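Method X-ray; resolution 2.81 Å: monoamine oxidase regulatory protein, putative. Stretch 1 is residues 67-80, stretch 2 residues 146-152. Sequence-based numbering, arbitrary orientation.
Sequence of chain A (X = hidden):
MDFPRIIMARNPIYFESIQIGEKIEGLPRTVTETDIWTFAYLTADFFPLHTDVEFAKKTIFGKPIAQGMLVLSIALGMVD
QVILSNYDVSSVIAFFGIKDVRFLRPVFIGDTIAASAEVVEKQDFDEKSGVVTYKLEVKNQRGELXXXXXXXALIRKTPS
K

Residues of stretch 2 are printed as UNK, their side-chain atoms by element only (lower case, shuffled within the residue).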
ATOM      1  N   GLN A  67      -1.823   6.047  -9.055  1.00 25.36           N
ATOM      2  CA  GLN A  67      -1.532   6.271  -7.659  1.00 23.58           C
ATOM      3  C   GLN A  67      -0.409   5.330  -7.261  1.00 27.23           C
ATOM      4  O   GLN A  67      -0.375   4.187  -7.705  1.00 30.06           O
ATOM      5  CB  GLN A  67      -2.761   6.000  -6.795  1.00 17.91           C
ATOM      6  CG  GLN A  67      -3.974   6.817  -7.175  1.00 18.61           C
ATOM      7  CD  GLN A  67      -4.873   6.109  -8.200  1.00 20.15           C
ATOM      8  OE1 GLN A  67      -4.376   5.450  -9.129  1.00 19.06           O
ATOM      9  NE2 GLN A  67      -6.198   6.262  -8.045  1.00 11.94           N
ATOM     10  N   GLY A  68       0.515   5.802  -6.425  1.00 25.87           N
ATOM     11  CA  GLY A  68       1.601   4.945  -5.982  1.00 23.47           C
ATOM     12  C   GLY A  68       1.079   3.732  -5.241  1.00 25.79           C
ATOM     13  O   GLY A  68       1.601   2.637  -5.432  1.00 23.71           O
HETATM   14  N   MSE A  69       0.067   3.921  -4.386  1.00 27.30           N
HETATM   15  CA  MSE A  69      -0.523   2.793  -3.664  1.00 29.56           C
HETATM   16  C   MSE A  69      -1.126   1.777  -4.636  1.00 31.16           C
HETATM   17  O   MSE A  69      -1.146   0.580  -4.341  1.00 28.06           O
HETATM   18  CB  MSE A  69      -1.604   3.272  -2.699  1.00 43.91           C
HETATM   19  CG  MSE A  69      -1.056   3.861  -1.412  1.00 51.55           C
HETATM   20 SE   MSE A  69       0.103   2.643  -0.487  1.00 63.11          SE
HETATM   21  CE  MSE A  69      -1.214   1.404   0.195  1.00 60.07           C
ATOM     22  N   LEU A  70      -1.613   2.256  -5.791  1.00 34.99           N
ATOM     23  CA  LEU A  70      -2.186   1.372  -6.785  1.00 33.82           C
ATOM     24  C   LEU A  70      -1.090   0.497  -7.392  1.00 34.66           C
ATOM     25  O   LEU A  70      -1.230  -0.729  -7.500  1.00 33.87           O
ATOM     26  CB  LEU A  70      -2.884   2.168  -7.887  1.00 29.81           C
ATOM     27  CG  LEU A  70      -3.328   1.326  -9.093  1.00 31.17           C
ATOM     28  CD1 LEU A  70      -4.357   0.278  -8.660  1.00 31.60           C
ATOM     29  CD2 LEU A  70      -3.869   2.235 -10.165  1.00 32.79           C
ATOM     30  N   VAL A  71       0.004   1.131  -7.789  1.00 32.79           N
ATOM     31  CA  VAL A  71       1.104   0.386  -8.381  1.00 30.71           C
ATOM     32  C   VAL A  71       1.654  -0.650  -7.398  1.00 32.80           C
ATOM     33  O   VAL A  71       1.990  -1.780  -7.779  1.00 33.91           O
ATOM     34  CB  VAL A  71       2.248   1.323  -8.822  1.00 21.61           C
ATOM     35  CG1 VAL A  71       3.316   0.513  -9.525  1.00 20.81           C
ATOM     36  CG2 VAL A  71       1.709   2.406  -9.764  1.00 18.29           C
ATOM     37  N   LEU A  72       1.740  -0.264  -6.132  1.00 21.61           N
ATOM     38  CA  LEU A  72       2.250  -1.163  -5.118  1.00 21.01           C
ATOM     39  C   LEU A  72       1.306  -2.357  -4.961  1.00 20.98           C
ATOM     40  O   LEU A  72       1.736  -3.500  -4.942  1.00 21.02           O
ATOM     41  CB  LEU A  72       2.410  -0.413  -3.790  1.00 19.32           C
ATOM     42  CG  LEU A  72       3.007  -1.208  -2.616  1.00 19.98           C
ATOM     43  CD1 LEU A  72       4.325  -1.868  -3.037  1.00 16.14           C
ATOM     44  CD2 LEU A  72       3.209  -0.285  -1.412  1.00 18.14           C
ATOM     45  N   SER A  73       0.013  -2.080  -4.870  1.00 25.69           N
ATOM     46  CA  SER A  73      -0.996  -3.121  -4.730  1.00 25.91           C
ATOM     47  C   SER A  73      -0.999  -4.083  -5.921  1.00 27.68           C
ATOM     48  O   SER A  73      -1.013  -5.305  -5.742  1.00 27.99           O
ATOM     49  CB  SER A  73      -2.382  -2.503  -4.584  1.00 34.69           C
ATOM     50  OG  SER A  73      -2.502  -1.834  -3.345  1.00 39.62           O
ATOM     51  N   ILE A  74      -1.000  -3.541  -7.137  1.00 18.06           N
ATOM     52  CA  ILE A  74      -0.979  -4.402  -8.295  1.00 16.16           C
ATOM     53  C   ILE A  74       0.291  -5.242  -8.314  1.00 18.77           C
ATOM     54  O   ILE A  74       0.258  -6.419  -8.632  1.00 18.53           O
ATOM     55  CB  ILE A  74      -1.106  -3.603  -9.601  1.00 17.00           C
ATOM     56  CG1 ILE A  74      -2.526  -2.986  -9.701  1.00 15.98           C
ATOM     57  CG2 ILE A  74      -0.843  -4.530 -10.792  1.00 17.68           C
ATOM     58  CD1 ILE A  74      -2.810  -2.249 -11.008  1.00 13.59           C
ATOM     59  N   ALA A  75       1.414  -4.637  -7.932  1.00 37.54           N
ATOM     60  CA  ALA A  75       2.701  -5.340  -7.896  1.00 36.60           C
ATOM     61  C   ALA A  75       2.660  -6.525  -6.938  1.00 36.62           C
ATOM     62  O   ALA A  75       2.884  -7.661  -7.349  1.00 36.31           O
ATOM     63  CB  ALA A  75       3.799  -4.384  -7.487  1.00 31.12           C
ATOM     64  N   LEU A  76       2.384  -6.259  -5.661  1.00 19.99           N
ATOM     65  CA  LEU A  76       2.311  -7.334  -4.685  1.00 23.63           C
ATOM     66  C   LEU A  76       1.333  -8.404  -5.170  1.00 26.38           C
ATOM     67  O   LEU A  76       1.550  -9.600  -4.995  1.00 25.15           O
ATOM     68  CB  LEU A  76       1.856  -6.783  -3.353  1.00 19.28           C
ATOM     69  CG  LEU A  76       2.883  -5.862  -2.680  1.00 26.61           C
ATOM     70  CD1 LEU A  76       2.285  -5.192  -1.439  1.00 23.98           C
ATOM     71  CD2 LEU A  76       4.149  -6.679  -2.316  1.00 23.11           C
ATOM     72  N   GLY A  77       0.268  -7.950  -5.821  1.00 26.15           N
ATOM     73  CA  GLY A  77      -0.740  -8.850  -6.315  1.00 26.74           C
ATOM     74  C   GLY A  77      -0.255  -9.793  -7.379  1.00 31.65           C
ATOM     75  O   GLY A  77      -0.494 -10.988  -7.281  1.00 31.32           O
HETATM   76  N   MSE A  78       0.421  -9.287  -8.400  1.00 44.18           N
HETATM   77  CA  MSE A  78       0.860 -10.184  -9.447  1.00 47.40           C
HETATM   78  C   MSE A  78       1.961 -11.132  -8.982  1.00 45.80           C
HETATM   79  O   MSE A  78       2.174 -12.188  -9.580  1.00 44.75           O
HETATM   80  CB  MSE A  78       1.256  -9.407 -10.710  1.00111.57           C
HETATM   81  CG  MSE A  78       2.292  -8.316 -10.531  1.00121.19           C
HETATM   82 SE   MSE A  78       2.566  -7.292 -12.176  1.00136.53          SE
HETATM   83  CE  MSE A  78       2.086  -5.541 -11.546  1.00141.66           C
ATOM     84  N   VAL A  79       2.637 -10.778  -7.897  1.00 42.54           N
ATOM     85  CA  VAL A  79       3.690 -11.632  -7.351  1.00 42.14           C
ATOM     86  C   VAL A  79       3.047 -12.757  -6.558  1.00 42.89           C
ATOM     87  O   VAL A  79       3.463 -13.911  -6.656  1.00 44.15           O
ATOM     88  CB  VAL A  79       4.653 -10.831  -6.414  1.00 23.47           C
ATOM     89  CG1 VAL A  79       5.365 -11.757  -5.451  1.00 15.88           C
ATOM     90  CG2 VAL A  79       5.690 -10.094  -7.265  1.00 19.21           C
ATOM     91  N   ASP A  80       2.029 -12.411  -5.772  1.00 36.49           N
ATOM     92  CA  ASP A  80       1.329 -13.396  -4.966  1.00 37.31           C
ATOM     93  C   ASP A  80       0.589 -14.394  -5.856  1.00 37.27           C
ATOM     94  O   ASP A  80       0.457 -15.569  -5.518  1.00 34.64           O
ATOM     95  CB  ASP A  80       0.348 -12.710  -4.023  1.00 86.86           C
ATOM     96  CG  ASP A  80      -0.091 -13.617  -2.888  1.00 92.16           C
ATOM     97  OD1 ASP A  80       0.778 -14.108  -2.138  1.00 92.30           O
ATOM     98  OD2 ASP A  80      -1.308 -13.842  -2.740  1.00 93.87           O
ATOM     99  N   UNK A 146      10.283   1.794 -11.719  1.00 46.43           N
ATOM    100  CA  UNK A 146       9.304   2.774 -11.257  1.00 44.36           C
ATOM    101  C   UNK A 146       9.041   2.737  -9.755  1.00 42.18           C
ATOM    102  O   UNK A 146       8.702   3.751  -9.153  1.00 42.49           O
ATOM    103  c   UNK A 146       7.930   2.597 -11.988  1.00 41.08           C
ATOM    104  c   UNK A 146       8.116   2.717 -13.484  1.00 42.43           C
ATOM    105  c   UNK A 146       7.312   1.240 -11.633  1.00 42.98           C
ATOM    106  N   UNK A 147       9.182   1.569  -9.144  1.00 28.41           N
ATOM    107  CA  UNK A 147       8.926   1.455  -7.718  1.00 27.02           C
ATOM    108  C   UNK A 147       9.774   0.364  -7.099  1.00 26.31           C
ATOM    109  O   UNK A 147      10.076  -0.641  -7.734  1.00 27.49           O
ATOM    110  c   UNK A 147       6.915   0.967  -6.045  1.00 27.09           C
ATOM    111  c   UNK A 147       5.439   1.294  -6.011  1.00 26.64           C
ATOM    112  c   UNK A 147       7.159  -0.458  -5.559  1.00 25.47           C
ATOM    113  c   UNK A 147       7.435   1.170  -7.475  1.00 28.02           C
ATOM    114  N   UNK A 148      10.151   0.568  -5.846  1.00 31.77           N
ATOM    115  CA  UNK A 148      10.955  -0.408  -5.145  1.00 35.00           C
ATOM    116  C   UNK A 148      10.434  -0.503  -3.716  1.00 32.72           C
ATOM    117  O   UNK A 148       9.952   0.484  -3.164  1.00 32.34           O
ATOM    118  c   UNK A 148      12.455   0.004  -5.146  1.00 45.88           C
ATOM    119  c   UNK A 148      12.703   1.161  -4.187  1.00 43.61           C
ATOM    120  o   UNK A 148      13.256  -1.109  -4.744  1.00 47.64           O
ATOM    121  N   UNK A 149      10.507  -1.691  -3.126  1.00 25.16           N
ATOM    122  CA  UNK A 149      10.031  -1.862  -1.765  1.00 27.84           C
ATOM    123  C   UNK A 149      10.592  -3.092  -1.060  1.00 29.89           C
ATOM    124  O   UNK A 149      11.114  -4.030  -1.681  1.00 29.20           O
ATOM    125  c   UNK A 149       8.508  -1.910  -1.739  1.00 25.30           C
ATOM    126  N   UNK A 150      10.473  -3.063   0.262  1.00 27.18           N
ATOM    127  CA  UNK A 150      10.934  -4.144   1.113  1.00 30.54           C
ATOM    128  C   UNK A 150       9.737  -4.566   1.971  1.00 32.45           C
ATOM    129  O   UNK A 150       9.167  -3.752   2.694  1.00 28.46           O
ATOM    130  c   UNK A 150      14.395  -3.501   2.713  1.00 46.96           C
ATOM    131  c   UNK A 150      13.385  -4.389   2.037  1.00 47.53           C
ATOM    132  c   UNK A 150      12.067  -3.629   1.994  1.00 47.54           C
ATOM    133  c   UNK A 150      13.841  -4.775   0.645  1.00 43.87           C
ATOM    134  N   UNK A 151       9.332  -5.828   1.869  1.00 26.67           N
ATOM    135  CA  UNK A 151       8.207  -6.304   2.666  1.00 30.76           C
ATOM    136  C   UNK A 151       8.543  -7.658   3.263  1.00 28.66           C
ATOM    137  O   UNK A 151       9.440  -8.355   2.770  1.00 30.35           O
ATOM    138  o   UNK A 151       6.800 -10.380  -2.252  1.00 40.72           O
ATOM    139  c   UNK A 151       6.936  -6.383   1.806  1.00 27.93           C
ATOM    140  c   UNK A 151       7.473  -7.202  -0.542  1.00 31.34           C
ATOM    141  c   UNK A 151       6.930  -7.451   0.726  1.00 30.79           C
ATOM    142  c   UNK A 151       6.851  -9.411  -1.275  1.00 36.68           C
ATOM    143  c   UNK A 151       6.355  -8.701   0.965  1.00 29.63           C
ATOM    144  c   UNK A 151       6.315  -9.674  -0.021  1.00 33.49           C
ATOM    145  c   UNK A 151       7.432  -8.175  -1.541  1.00 36.55           C
ATOM    146  N   UNK A 152       7.844  -8.032   4.327  1.00 43.69           N
ATOM    147  CA  UNK A 152       8.125  -9.314   4.961  1.00 42.41           C
ATOM    148  C   UNK A 152       6.887 -10.081   5.388  1.00 41.45           C
ATOM    149  O   UNK A 152       5.874  -9.496   5.768  1.00 41.19           O
ATOM    150  c   UNK A 152       9.020  -9.096   6.163  1.00 39.04           C
ATOM    151  o   UNK A 152       8.410  -8.159   7.015  1.00 36.18           O
TER

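Position 146 opens the stretch with three side-chain carbons. The first is bonded to the other two, so the branch is at CB. CA-to-CB points toward the helix. One of the two outer carbons comes to 4.6 Å from Val 71 CG1, and the side chain gets no nearer. This is Val 146.

Position 147 has four carbons, forked at the second. That is the leucine pattern; isoleucine would branch at the first. One tip carbon lies 4.1 Å from Gly 68 O, 4.2 Å from Val 71 CG1 and 4.0 Å from Leu 72 N. The other lies 4.0 Å from Leu 72 CD1. The residue is Leu 147, with CD1 and CD2 as these two tips in that order. Both chi angles are t.

Position 148 has one carbon carrying one oxygen and one carbon. CA-to-CB points away from the helix and nothing on stretch 1 is touched. The atoms fit Thr 148. Its OG1 is hydrogen-bonded elsewhere in the structure.

Position 149 has a single carbon, CB, pointing toward the helix. It lies 4.4 Å from Leu 72 CD1. This is Ala 149.

Position 150 again has four carbons forked at the second. It is out of reach of stretch 1. It is Leu 150, with chi1 at -128°, between wells.

Position 151 has one carbon, then a ring of six carbons bearing one oxygen. The oxygen borne by the ring separates it from phenylalanine. Leu 76 CD2 sits over one ring face, and the oxygen lies 3.8 Å from Val 79 CG1. This is Tyr 151. Leu 76 CD2 is 3.7 Å from Tyr 151 CE2.

Position 152 has one carbon and then one oxygen, out of reach of the helix. It is Ser 152.

The contact is made by side chains that alternate along the strand. Leu 147, Ala 149 and Tyr 151 point toward the helix, while Thr 148 points away. The helix presents Val 71, Leu 72, Leu 76 and Val 79. Leu 72 and Leu 76 leave the backbone sideways, but their ends come nearer to the strand. Leu 72 CD1 meets both Leu 147 and Ala 149. Leu 76 CD2 makes a CH-pi contact, 3.8 Å from the centroid of the Tyr 151 ring and 17° off its normal. No hydrogen bond crosses between the stretches. The axes approach to 9.6 Å at 65°, and 306 Å² is buried. The fit rests mainly on apolar packing.

Stretch 2 146-152: VLTALYS
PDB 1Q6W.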